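Ribonuclease (Nicotiana glutinosa, PDB 1IYB) probably cleaves single-stranded RNA as a member of the ribonuclease T2 family, and binds guanosine-5'-monophosphate in a pocket that recognises the guanine base. Local coordinates at residues Y12-Q16 / L121-L127; A155-A159 / N187-C191; G170-L174 / I203-T207. Residues are numbered along the deposited sequence.

Contact 1. Residues Y12-Q16 / L121-L127; sequences YFVQQ and LKNQINL. With 5GP (guanosine-5'-monophosphate), chain C.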
ATOM      1  N   TYR A  12      13.938  -1.680   7.666  1.00  6.03           N
ATOM      2  CA  TYR A  12      13.465  -2.444   8.814  1.00  5.00           C
ATOM      3  C   TYR A  12      13.786  -3.873   8.385  1.00  6.00           C
ATOM      4  O   TYR A  12      13.360  -4.296   7.305  1.00  6.70           O
ATOM      5  CB  TYR A  12      11.945  -2.365   8.994  1.00  6.52           C
ATOM      6  CG  TYR A  12      11.413  -1.191   9.787  1.00  7.84           C
ATOM      7  CD1 TYR A  12      10.311  -0.477   9.325  1.00  6.58           C
ATOM      8  CD2 TYR A  12      11.979  -0.813  11.005  1.00  6.51           C
ATOM      9  CE1 TYR A  12       9.783   0.586  10.043  1.00  8.49           C
ATOM     10  CE2 TYR A  12      11.454   0.259  11.740  1.00  8.85           C
ATOM     11  CZ  TYR A  12      10.356   0.952  11.246  1.00  8.66           C
ATOM     12  OH  TYR A  12       9.823   2.019  11.934  1.00 10.24           O
ATOM     13  N   PHE A  13      14.567  -4.604   9.176  1.00  5.54           N
ATOM     14  CA  PHE A  13      14.826  -6.006   8.855  1.00  4.51           C
ATOM     15  C   PHE A  13      13.827  -6.712   9.763  1.00  5.42           C
ATOM     16  O   PHE A  13      13.959  -6.680  10.990  1.00  6.37           O
ATOM     17  CB  PHE A  13      16.261  -6.420   9.196  1.00  4.62           C
ATOM     18  CG  PHE A  13      16.514  -7.893   9.028  1.00  5.15           C
ATOM     19  CD1 PHE A  13      16.252  -8.529   7.815  1.00  6.08           C
ATOM     20  CD2 PHE A  13      16.990  -8.651  10.091  1.00  6.07           C
ATOM     21  CE1 PHE A  13      16.460  -9.905   7.666  1.00  8.09           C
ATOM     22  CE2 PHE A  13      17.200 -10.026   9.949  1.00  6.50           C
ATOM     23  CZ  PHE A  13      16.936 -10.651   8.739  1.00  7.93           C
ATOM     24  N   VAL A  14      12.822  -7.336   9.153  1.00  3.53           N
ATOM     25  CA  VAL A  14      11.738  -7.973   9.894  1.00  4.95           C
ATOM     26  C   VAL A  14      11.740  -9.495   9.897  1.00  5.14           C
ATOM     27  O   VAL A  14      11.833 -10.125   8.846  1.00  5.03           O
ATOM     28  CB  VAL A  14      10.383  -7.489   9.323  1.00  4.76           C
ATOM     29  CG1 VAL A  14       9.232  -7.980  10.190  1.00  6.04           C
ATOM     30  CG2 VAL A  14      10.382  -5.968   9.223  1.00  6.23           C
ATOM     31  N   GLN A  15      11.628 -10.070  11.092  1.00  3.81           N
ATOM     32  CA  GLN A  15      11.579 -11.520  11.261  1.00  4.45           C
ATOM     33  C   GLN A  15      10.277 -11.902  11.960  1.00  5.71           C
ATOM     34  O   GLN A  15       9.797 -11.177  12.836  1.00  6.16           O
ATOM     35  CB  GLN A  15      12.768 -12.009  12.090  1.00  5.21           C
ATOM     36  CG  GLN A  15      14.106 -11.826  11.407  1.00  5.69           C
ATOM     37  CD  GLN A  15      15.228 -12.507  12.164  1.00  5.67           C
ATOM     38  OE1 GLN A  15      15.252 -13.735  12.278  1.00  9.75           O
ATOM     39  NE2 GLN A  15      16.155 -11.718  12.696  1.00  8.01           N
ATOM     40  N   GLN A  16       9.707 -13.039  11.564  1.00  5.40           N
ATOM     41  CA  GLN A  16       8.449 -13.511  12.132  1.00  5.92           C
ATOM     42  C   GLN A  16       8.626 -14.807  12.912  1.00  6.14           C
ATOM     43  O   GLN A  16       9.478 -15.635  12.577  1.00  6.15           O
ATOM     44  CB  GLN A  16       7.420 -13.746  11.012  1.00  6.56           C
ATOM     45  CG  GLN A  16       7.858 -14.786   9.971  1.00  9.64           C
ATOM     46  CD  GLN A  16       6.760 -15.144   8.973  1.00 12.18           C
ATOM     47  OE1 GLN A  16       5.687 -14.540   8.961  1.00 13.25           O
ATOM     48  NE2 GLN A  16       7.031 -16.135   8.126  1.00 11.47           N
ATOM     49  N   LEU A 121      21.947 -10.787   7.396  1.00  7.11           N
ATOM     50  CA  LEU A 121      21.390 -10.171   8.598  1.00  6.35           C
ATOM     51  C   LEU A 121      20.747 -11.251   9.475  1.00  7.00           C
ATOM     52  O   LEU A 121      20.834 -11.205  10.702  1.00  7.64           O
ATOM     53  CB  LEU A 121      20.341  -9.117   8.217  1.00  6.52           C
ATOM     54  CG  LEU A 121      20.897  -7.781   7.714  1.00  5.94           C
ATOM     55  CD1 LEU A 121      19.800  -6.994   7.013  1.00  6.05           C
ATOM     56  CD2 LEU A 121      21.474  -6.998   8.892  1.00  7.68           C
ATOM     57  N   LYS A 122      20.116 -12.228   8.831  1.00  5.78           N
ATOM     58  CA  LYS A 122      19.456 -13.322   9.537  1.00  7.92           C
ATOM     59  C   LYS A 122      20.471 -14.119  10.355  1.00  7.84           C
ATOM     60  O   LYS A 122      20.228 -14.449  11.516  1.00  8.45           O
ATOM     61  CB  LYS A 122      18.750 -14.228   8.519  1.00  8.14           C
ATOM     62  CG  LYS A 122      18.039 -15.454   9.085  1.00 11.47           C
ATOM     63  CD  LYS A 122      16.913 -15.075  10.024  1.00 12.84           C
ATOM     64  CE  LYS A 122      15.947 -16.241  10.228  1.00 13.03           C
ATOM     65  NZ  LYS A 122      16.617 -17.473  10.732  1.00 13.37           N
ATOM     66  N   ASN A 123      21.609 -14.422   9.746  1.00  7.87           N
ATOM     67  CA  ASN A 123      22.658 -15.173  10.428  1.00  7.49           C
ATOM     68  C   ASN A 123      23.298 -14.324  11.523  1.00  8.85           C
ATOM     69  O   ASN A 123      23.726 -14.845  12.550  1.00  9.18           O
ATOM     70  CB  ASN A 123      23.715 -15.619   9.419  1.00  8.15           C
ATOM     71  CG  ASN A 123      24.851 -16.392  10.063  1.00  8.61           C
ATOM     72  OD1 ASN A 123      24.653 -17.483  10.600  1.00 11.56           O
ATOM     73  ND2 ASN A 123      26.053 -15.829  10.009  1.00  9.69           N
ATOM     74  N   GLN A 124      23.356 -13.017  11.291  1.00  9.47           N
ATOM     75  CA  GLN A 124      23.937 -12.061  12.233  1.00 12.26           C
ATOM     76  C   GLN A 124      23.056 -11.863  13.465  1.00 12.47           C
ATOM     77  O   GLN A 124      23.552 -11.651  14.573  1.00 13.26           O
ATOM     78  CB  GLN A 124      24.120 -10.711  11.531  1.00 14.04           C
ATOM     79  CG  GLN A 124      24.730  -9.601  12.383  1.00 19.04           C
ATOM     80  CD  GLN A 124      24.518  -8.216  11.781  1.00 21.81           C
ATOM     81  OE1 GLN A 124      24.517  -8.046  10.559  1.00 23.28           O
ATOM     82  NE2 GLN A 124      24.351  -7.218  12.641  1.00 21.65           N
ATOM     83  N   ILE A 125      21.746 -11.945  13.261  1.00 10.92           N
ATOM     84  CA  ILE A 125      20.783 -11.730  14.333  1.00 10.55           C
ATOM     85  C   ILE A 125      19.904 -12.954  14.581  1.00 10.80           C
ATOM     86  O   ILE A 125      18.774 -13.028  14.091  1.00  9.71           O
ATOM     87  CB  ILE A 125      19.891 -10.521  13.988  1.00 10.32           C
ATOM     88  CG1 ILE A 125      20.779  -9.328  13.622  1.00 12.25           C
ATOM     89  CG2 ILE A 125      18.984 -10.180  15.160  1.00 12.70           C
ATOM     90  CD1 ILE A 125      20.030  -8.155  13.052  1.00 13.82           C
ATOM     91  N   ASN A 126      20.431 -13.912  15.338  1.00 10.10           N
ATOM     92  CA  ASN A 126      19.691 -15.131  15.661  1.00  9.94           C
ATOM     93  C   ASN A 126      18.847 -14.827  16.892  1.00  9.45           C
ATOM     94  O   ASN A 126      19.315 -14.938  18.027  1.00  9.10           O
ATOM     95  CB  ASN A 126      20.656 -16.275  15.968  1.00 11.22           C
ATOM     96  CG  ASN A 126      19.956 -17.621  16.050  1.00 14.26           C
ATOM     97  OD1 ASN A 126      18.859 -17.729  16.592  1.00 13.59           O
ATOM     98  ND2 ASN A 126      20.599 -18.656  15.519  1.00 17.41           N
ATOM     99  N   LEU A 127      17.600 -14.442  16.657  1.00  8.36           N
ATOM    100  CA  LEU A 127      16.692 -14.074  17.733  1.00  8.95           C
ATOM    101  C   LEU A 127      16.355 -15.190  18.707  1.00  9.94           C
ATOM    102  O   LEU A 127      16.275 -14.956  19.911  1.00 10.17           O
ATOM    103  CB  LEU A 127      15.412 -13.496  17.140  1.00  7.91           C
ATOM    104  CG  LEU A 127      15.633 -12.202  16.357  1.00  7.48           C
ATOM    105  CD1 LEU A 127      14.370 -11.848  15.589  1.00  7.97           C
ATOM    106  CD2 LEU A 127      16.025 -11.083  17.313  1.00  8.18           C
TER
HETATM  107  P   5GP C1295       4.533  -7.154   3.597  1.00 17.27           P
HETATM  108  O1P 5GP C1295       4.216  -5.775   3.215  1.00 22.43           O
HETATM  109  O2P 5GP C1295       5.957  -7.535   3.243  1.00 17.29           O
HETATM  110  O3P 5GP C1295       4.256  -7.376   5.124  1.00 15.46           O
HETATM  111  O5' 5GP C1295       3.569  -8.257   2.866  1.00 23.32           O
HETATM  112  C5' 5GP C1295       3.603  -9.683   3.243  1.00 23.26           C
HETATM  113  C4' 5GP C1295       2.626 -10.581   2.446  1.00 23.80           C
HETATM  114  O4' 5GP C1295       3.396 -11.809   2.071  1.00 22.23           O
HETATM  115  C3' 5GP C1295       1.390 -11.153   3.134  1.00 25.00           C
HETATM  116  O3' 5GP C1295       0.270 -10.282   3.121  1.00 27.95           O
HETATM  117  C2' 5GP C1295       1.088 -12.449   2.374  1.00 22.11           C
HETATM  118  O2' 5GP C1295       0.250 -12.222   1.220  1.00 25.46           O
HETATM  119  C1' 5GP C1295       2.475 -12.948   2.003  1.00 19.37           C
HETATM  120  N9  5GP C1295       3.039 -14.146   2.701  1.00 13.15           N
HETATM  121  C8  5GP C1295       3.364 -15.386   2.196  1.00 12.91           C
HETATM  122  N7  5GP C1295       3.945 -16.208   3.044  1.00 10.16           N
HETATM  123  C5  5GP C1295       4.002 -15.429   4.217  1.00 10.74           C
HETATM  124  C6  5GP C1295       4.535 -15.781   5.501  1.00  9.86           C
HETATM  125  O6  5GP C1295       5.052 -16.838   5.844  1.00  9.06           O
HETATM  126  N1  5GP C1295       4.404 -14.706   6.435  1.00 11.19           N
HETATM  127  C2  5GP C1295       3.830 -13.474   6.129  1.00 13.01           C
HETATM  128  N2  5GP C1295       3.808 -12.606   7.162  1.00 11.66           N
HETATM  129  N3  5GP C1295       3.330 -13.140   4.924  1.00 12.50           N
HETATM  130  C4  5GP C1295       3.450 -14.169   4.017  1.00 12.57           C
HETATM  131  O   HOH W   1      16.581 -15.261  13.938  1.00 10.63           O
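Apolar contacts gather round Phe13, where the strand meets the last turn of a helix. Leu121 sets its CB over the face of the Phe13 ring, 3.7 Å from the centroid and 10° off the normal, a CH-pi contact. The ring also approaches the backbone, with Phe13 CZ 3.6 Å from Lys122 N, and Ile125 CD1 lies 4.3 Å from Phe13 CD2. A flat, wide phenyl group suits a place where Phe13 CA and Leu121 CA are 7.8 Å apart.

Polar contacts belong to Gln15, two residues on and on the same side of the strand. Its NE2 donates to Ile125 O (3.2 Å, nearly linear), while its OE1 accepts from water 1 at 2.6 Å, and that water accepts from Leu127 N at 3.0 Å. A buried amide with both a donor and an acceptor can thus serve the peptide O of Ile125, just past the helix end, and, through water 1, the N of Leu127, where the next helix begins. There Asn126, at the N-cap, bonds through OD1 to Glu129 N. Apolar cover comes from Leu127 CD1, 3.4 Å from Gln15 NE2.

Ligand contacts lie across the strand. Gln16 points away from the helix and reads guanine: OE1 accepts from 5GP N1 (2.8 Å) and N2 (3.2 Å), and NE2 donates to 5GP O6 (3.1 Å).

Strand 10-16 runs between strands 41-48 and 172-182 of the antiparallel sheet of this T2-type fold; helix 111-124 packs on one face, with Leu121 and Lys122 also touching Leu45 and Ile42.

Contact 2. Residues A155-A159 / N187-C191; sequences AIGYA and NLIEC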
ATOM      1  N   ALA A 155      22.401  -7.959  23.441  1.00 11.70           N
ATOM      2  CA  ALA A 155      23.086  -8.854  22.520  1.00 13.05           C
ATOM      3  C   ALA A 155      23.632  -8.201  21.255  1.00 13.33           C
ATOM      4  O   ALA A 155      24.803  -8.379  20.923  1.00 16.58           O
ATOM      5  CB  ALA A 155      22.162 -10.011  22.143  1.00 12.54           C
ATOM      6  N   ILE A 156      22.794  -7.451  20.545  1.00 12.77           N
ATOM      7  CA  ILE A 156      23.230  -6.828  19.302  1.00 12.99           C
ATOM      8  C   ILE A 156      23.634  -5.363  19.426  1.00 11.26           C
ATOM      9  O   ILE A 156      24.224  -4.803  18.500  1.00 13.00           O
ATOM     10  CB  ILE A 156      22.150  -6.960  18.206  1.00 13.68           C
ATOM     11  CG1 ILE A 156      20.942  -6.083  18.538  1.00 13.59           C
ATOM     12  CG2 ILE A 156      21.722  -8.415  18.085  1.00 15.62           C
ATOM     13  CD1 ILE A 156      19.879  -6.088  17.458  1.00 14.95           C
ATOM     14  N   GLY A 157      23.310  -4.741  20.556  1.00 10.25           N
ATOM     15  CA  GLY A 157      23.688  -3.353  20.765  1.00 10.14           C
ATOM     16  C   GLY A 157      22.715  -2.295  20.280  1.00  9.71           C
ATOM     17  O   GLY A 157      23.025  -1.099  20.324  1.00  9.79           O
ATOM     18  N   TYR A 158      21.543  -2.723  19.817  1.00  9.01           N
ATOM     19  CA  TYR A 158      20.517  -1.808  19.322  1.00  8.08           C
ATOM     20  C   TYR A 158      19.143  -2.223  19.841  1.00  8.18           C
ATOM     21  O   TYR A 158      18.888  -3.407  20.059  1.00 10.11           O
ATOM     22  CB  TYR A 158      20.511  -1.791  17.788  1.00  8.11           C
ATOM     23  CG  TYR A 158      21.808  -1.301  17.190  1.00  9.21           C
ATOM     24  CD1 TYR A 158      22.910  -2.148  17.074  1.00  9.22           C
ATOM     25  CD2 TYR A 158      21.952   0.028  16.796  1.00  9.21           C
ATOM     26  CE1 TYR A 158      24.128  -1.680  16.583  1.00 10.44           C
ATOM     27  CE2 TYR A 158      23.161   0.505  16.306  1.00  8.80           C
ATOM     28  CZ  TYR A 158      24.245  -0.354  16.205  1.00  9.72           C
ATOM     29  OH  TYR A 158      25.451   0.124  15.743  1.00 11.05           O
ATOM     30  N   ALA A 159      18.266  -1.241  20.033  1.00  7.73           N
ATOM     31  CA  ALA A 159      16.918  -1.494  20.534  1.00  8.18           C
ATOM     32  C   ALA A 159      15.997  -1.966  19.411  1.00  8.75           C
ATOM     33  O   ALA A 159      15.864  -1.302  18.385  1.00 10.20           O
ATOM     34  CB  ALA A 159      16.354  -0.228  21.163  1.00 10.20           C
ATOM     35  N   ASN A 187      25.316  -1.014   7.792  1.00 13.26           N
ATOM     36  CA  ASN A 187      25.355  -1.311   9.219  1.00 12.80           C
ATOM     37  C   ASN A 187      24.033  -1.084   9.936  1.00 10.79           C
ATOM     38  O   ASN A 187      23.140  -0.399   9.432  1.00 10.64           O
ATOM     39  CB  ASN A 187      26.432  -0.444   9.873  1.00 14.11           C
ATOM     40  CG  ASN A 187      26.180   1.040   9.679  1.00 16.92           C
ATOM     41  OD1 ASN A 187      25.359   1.641  10.378  1.00 19.22           O
ATOM     42  ND2 ASN A 187      26.870   1.637   8.713  1.00 17.13           N
ATOM     43  N   LEU A 188      23.914  -1.668  11.124  1.00  9.60           N
ATOM     44  CA  LEU A 188      22.714  -1.502  11.929  1.00  9.41           C
ATOM     45  C   LEU A 188      22.701  -0.085  12.480  1.00  9.76           C
ATOM     46  O   LEU A 188      23.750   0.552  12.606  1.00  9.88           O
ATOM     47  CB  LEU A 188      22.703  -2.481  13.108  1.00 10.18           C
ATOM     48  CG  LEU A 188      22.728  -3.978  12.807  1.00 11.07           C
ATOM     49  CD1 LEU A 188      22.526  -4.760  14.098  1.00 12.18           C
ATOM     50  CD2 LEU A 188      21.634  -4.316  11.811  1.00 11.81           C
ATOM     51  N   ILE A 189      21.510   0.402  12.804  1.00  8.55           N
ATOM     52  CA  ILE A 189      21.343   1.734  13.378  1.00  8.88           C
ATOM     53  C   ILE A 189      20.149   1.703  14.317  1.00  9.13           C
ATOM     54  O   ILE A 189      19.323   0.789  14.258  1.00  9.51           O
ATOM     55  CB  ILE A 189      21.048   2.810  12.303  1.00  9.75           C
ATOM     56  CG1 ILE A 189      19.716   2.501  11.609  1.00 10.69           C
ATOM     57  CG2 ILE A 189      22.186   2.880  11.306  1.00 12.42           C
ATOM     58  CD1 ILE A 189      19.206   3.626  10.738  1.00 12.59           C
ATOM     59  N   GLU A 190      20.058   2.692  15.196  1.00  9.11           N
ATOM     60  CA  GLU A 190      18.917   2.772  16.090  1.00  9.71           C
ATOM     61  C   GLU A 190      17.773   3.188  15.176  1.00 10.18           C
ATOM     62  O   GLU A 190      17.976   3.953  14.234  1.00 10.53           O
ATOM     63  CB  GLU A 190      19.128   3.846  17.159  1.00 10.23           C
ATOM     64  CG  GLU A 190      20.222   3.542  18.168  1.00 11.35           C
ATOM     65  CD  GLU A 190      19.860   2.431  19.137  1.00 13.57           C
ATOM     66  OE1 GLU A 190      20.610   2.249  20.118  1.00 13.97           O
ATOM     67  OE2 GLU A 190      18.838   1.740  18.926  1.00 13.43           O
ATOM     68  N   CYS A 191      16.579   2.679  15.443  1.00 10.14           N
ATOM     69  CA  CYS A 191      15.423   3.017  14.625  1.00 11.05           C
ATOM     70  C   CYS A 191      14.974   4.457  14.856  1.00 11.16           C
ATOM     71  O   CYS A 191      14.729   4.859  15.989  1.00 11.70           O
ATOM     72  CB  CYS A 191      14.260   2.088  14.947  1.00 11.09           C
ATOM     73  SG  CYS A 191      14.446   0.347  14.443  1.00 12.60           S
TER
HETATM   74  O   HOH W   2      25.049   2.499  14.458  1.00 17.53           O
HETATM   75  O   HOH W   3      16.353   1.241  17.891  1.00 16.77           O
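Asn187 leads into the contact without touching the other segment, its backbone N hydrogen-bonded to Asp182 OD1. Leu188 is the first to engage, and its side chain points toward the helix end. Its CB sits over the face of the Tyr158 ring, 4.0 Å from the centroid and 15° off the normal, a CH-pi contact, and its CD1 meets Ile156 CD1 more loosely at 4.5 Å. A branched aliphatic chain suits a site that also borders Leu121, Ile179 and Val181. Leu188 O is reached through water 2, which donates to it at 3.0 Å and lies 2.7 Å from Tyr158 OH, so the phenol keeps its oxygen at solvent while its ring covers leucine.

Ile189 points away, its side chain touching Phe10 and Asp182, and offers only backbone: its C is 3.5 Å from Tyr158 CD2. By this point the joint is plain. Helix 145-156 has ended at Gly157, whose positive phi (89°) would jam a CB against the preceding carbonyl, and the chain leaving it runs alongside an irregular loop that follows strand 172-182 of the central T2-family sheet.

Glu190 brings its backbone N to the edge of the Tyr158 ring, 3.6 Å from CD2. Its flexible side chain bends so that the carboxylate OE2 accepts from Ala159 N (3.2 Å), the small alanine leaving room for it. Water 3 donates to that same Glu190 OE2 at 2.7 Å and to Ala159 O at 2.6 Å, and accepts from Cys191 N at 2.8 Å. Cys191 itself forms a disulfide with Cys180 of strand 172-182.

Contact 3. Residues G170-L174 / I203-T207; sequences GNSQL and IEFPT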
ATOM      1  N   GLY A 170      -7.122 -15.516  22.298  1.00 28.26           N
ATOM      2  CA  GLY A 170      -7.198 -14.093  22.576  1.00 26.95           C
ATOM      3  C   GLY A 170      -5.978 -13.506  23.262  1.00 26.04           C
ATOM      4  O   GLY A 170      -5.948 -12.314  23.568  1.00 26.81           O
ATOM      5  N   ASN A 171      -4.969 -14.336  23.504  1.00 24.70           N
ATOM      6  CA  ASN A 171      -3.751 -13.878  24.160  1.00 22.83           C
ATOM      7  C   ASN A 171      -2.845 -13.090  23.219  1.00 21.73           C
ATOM      8  O   ASN A 171      -2.705 -13.431  22.043  1.00 19.47           O
ATOM      9  CB  ASN A 171      -2.968 -15.067  24.723  1.00 24.55           C
ATOM     10  CG  ASN A 171      -3.669 -15.730  25.895  1.00 26.74           C
ATOM     11  OD1 ASN A 171      -3.142 -16.668  26.490  1.00 27.91           O
ATOM     12  ND2 ASN A 171      -4.858 -15.243  26.230  1.00 28.46           N
ATOM     13  N   SER A 172      -2.244 -12.028  23.748  1.00 19.00           N
ATOM     14  CA  SER A 172      -1.321 -11.198  22.986  1.00 16.65           C
ATOM     15  C   SER A 172      -0.026 -11.999  22.932  1.00 15.46           C
ATOM     16  O   SER A 172       0.404 -12.558  23.942  1.00 14.45           O
ATOM     17  CB  SER A 172      -1.093  -9.868  23.704  1.00 17.15           C
ATOM     18  OG  SER A 172      -0.212  -9.035  22.974  1.00 16.85           O
ATOM     19  N   GLN A 173       0.603 -12.056  21.763  1.00 12.48           N
ATOM     20  CA  GLN A 173       1.818 -12.843  21.619  1.00 10.96           C
ATOM     21  C   GLN A 173       2.902 -12.196  20.763  1.00  9.41           C
ATOM     22  O   GLN A 173       2.617 -11.378  19.884  1.00  9.95           O
ATOM     23  CB  GLN A 173       1.458 -14.203  21.021  1.00 11.86           C
ATOM     24  CG  GLN A 173       0.742 -14.083  19.688  1.00 11.29           C
ATOM     25  CD  GLN A 173       0.304 -15.417  19.115  1.00 11.89           C
ATOM     26  OE1 GLN A 173      -0.136 -15.488  17.968  1.00 13.26           O
ATOM     27  NE2 GLN A 173       0.410 -16.476  19.908  1.00 12.48           N
ATOM     28  N   LEU A 174       4.145 -12.580  21.037  1.00  8.80           N
ATOM     29  CA  LEU A 174       5.304 -12.083  20.297  1.00  9.13           C
ATOM     30  C   LEU A 174       5.176 -12.582  18.862  1.00  8.81           C
ATOM     31  O   LEU A 174       5.242 -13.785  18.614  1.00 10.26           O
ATOM     32  CB  LEU A 174       6.590 -12.629  20.920  1.00  8.92           C
ATOM     33  CG  LEU A 174       7.921 -12.265  20.257  1.00 10.45           C
ATOM     34  CD1 LEU A 174       8.093 -10.759  20.253  1.00 11.10           C
ATOM     35  CD2 LEU A 174       9.065 -12.936  21.002  1.00  9.56           C
ATOM     36  N   ILE A 203       3.593 -10.591  27.248  1.00 14.94           N
ATOM     37  CA  ILE A 203       3.120 -11.323  26.077  1.00 14.19           C
ATOM     38  C   ILE A 203       3.584 -12.771  26.019  1.00 13.39           C
ATOM     39  O   ILE A 203       4.630 -13.127  26.564  1.00 13.08           O
ATOM     40  CB  ILE A 203       3.563 -10.621  24.775  1.00 15.08           C
ATOM     41  CG1 ILE A 203       5.091 -10.533  24.725  1.00 15.54           C
ATOM     42  CG2 ILE A 203       2.937  -9.235  24.694  1.00 16.76           C
ATOM     43  CD1 ILE A 203       5.638  -9.857  23.469  1.00 16.23           C
ATOM     44  N   GLU A 204       2.800 -13.601  25.339  1.00 12.40           N
ATOM     45  CA  GLU A 204       3.115 -15.015  25.196  1.00 13.29           C
ATOM     46  C   GLU A 204       4.114 -15.270  24.072  1.00 11.91           C
ATOM     47  O   GLU A 204       4.130 -14.561  23.069  1.00 11.55           O
ATOM     48  CB  GLU A 204       1.839 -15.817  24.910  1.00 14.78           C
ATOM     49  CG  GLU A 204       2.115 -17.252  24.473  1.00 19.42           C
ATOM     50  CD  GLU A 204       0.890 -17.961  23.926  1.00 22.99           C
ATOM     51  OE1 GLU A 204       0.189 -17.381  23.066  1.00 24.74           O
ATOM     52  OE2 GLU A 204       0.636 -19.109  24.346  1.00 27.00           O
ATOM     53  N   PHE A 205       4.950 -16.286  24.258  1.00 11.43           N
ATOM     54  CA  PHE A 205       5.936 -16.698  23.261  1.00 11.47           C
ATOM     55  C   PHE A 205       5.528 -18.154  23.026  1.00 11.68           C
ATOM     56  O   PHE A 205       6.083 -19.074  23.630  1.00 12.64           O
ATOM     57  CB  PHE A 205       7.354 -16.601  23.848  1.00 11.42           C
ATOM     58  CG  PHE A 205       8.465 -16.736  22.827  1.00  9.74           C
ATOM     59  CD1 PHE A 205       8.195 -16.764  21.460  1.00  9.28           C
ATOM     60  CD2 PHE A 205       9.791 -16.815  23.244  1.00 10.13           C
ATOM     61  CE1 PHE A 205       9.233 -16.870  20.526  1.00  9.56           C
ATOM     62  CE2 PHE A 205      10.836 -16.921  22.323  1.00 10.52           C
ATOM     63  CZ  PHE A 205      10.554 -16.949  20.960  1.00 10.57           C
ATOM     64  N   PRO A 206       4.541 -18.374  22.141  1.00 11.65           N
ATOM     65  CA  PRO A 206       4.022 -19.707  21.818  1.00 11.89           C
ATOM     66  C   PRO A 206       4.996 -20.704  21.216  1.00 12.65           C
ATOM     67  O   PRO A 206       5.901 -20.344  20.468  1.00 13.47           O
ATOM     68  CB  PRO A 206       2.860 -19.402  20.875  1.00 13.06           C
ATOM     69  CG  PRO A 206       3.348 -18.209  20.140  1.00 12.69           C
ATOM     70  CD  PRO A 206       3.945 -17.359  21.252  1.00 12.81           C
ATOM     71  N   THR A 207       4.799 -21.970  21.556  1.00 13.94           N
ATOM     72  CA  THR A 207       5.640 -23.033  21.031  1.00 15.39           C
ATOM     73  C   THR A 207       5.266 -23.203  19.564  1.00 15.84           C
ATOM     74  O   THR A 207       4.188 -22.788  19.144  1.00 18.82           O
ATOM     75  CB  THR A 207       5.356 -24.371  21.735  1.00 17.16           C
ATOM     76  OG1 THR A 207       4.023 -24.793  21.420  1.00 21.08           O
ATOM     77  CG2 THR A 207       5.481 -24.223  23.240  1.00 16.44           C
TER
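Two backbone hydrogen bonds join these segments, and both are made by Glu204. Its N donates to Ser172 O at 3.0 Å, close to linear, and its O accepts from Leu174 N at 2.8 Å. Between them Gln173 CA comes within 3.2 Å of Glu204 O, a CA-H...O contact. Neighbouring backbone groups have partners too: Gln173 pairs with Asn165, Ile203 with Tyr143, and Phe205 with Gly140 and Gly141, while Leu174 O is hydrogen-bonded to Ser20 OG.

This is a single beta bridge, Gln173 with Glu204, their CA atoms 4.4 Å apart. Because the touching parts run 84° apart, they meet crosswise, and the bridge links the start of strand 172-182 in the four-stranded sheet to strand 202-204 of the small two-stranded one.

Gln173 fits its place through its amide, which donates and accepts at one tip. Gln173 NE2 donates a hydrogen bond to Asp23 OD2 and a weak one to Glu204 OE1 (3.3 Å); Gln173 OE1 accepts one from Asn165 ND2. Donating to two carboxylates suits a neighbourhood where Glu204 OE1 also lies near Asp167 OD1. Pro206, rigid and without an amide hydrogen, packs its CG 3.4 Å from Gln173 NE2, and its O accepts a hydrogen bond from Trp17 NE1.

Leu174 and the side chains of Ile203 and Phe205 supply apolar contacts. Leu174 CD2 lies over the face of the Phe205 ring, 4.0 Å from the centroid, a CH-pi contact, and Leu174 CB meets Ile203 CD1 at 3.9 Å.

In the fold
From the N terminus, strand 10-16 waits more than a hundred residues until the end of helix 111-124 closes contact 1, a long loop that holds several helices and brings one of them onto the central sheet. Contacts 2 and 3 both open after contact 1 has closed. Each closes a shorter excursion, and they cross: 155-159 and 170-174 open in turn, then 187-191 and 203-207 close in the same order. Contact 2 ties the end of helix 145-156 to the loop after strand 172-182 and touches contact 1 through Leu188 and Cys191. Contact 3, with its centre about 24 Å from that of contact 2, joins the sheet to strand 202-204 near the C terminus.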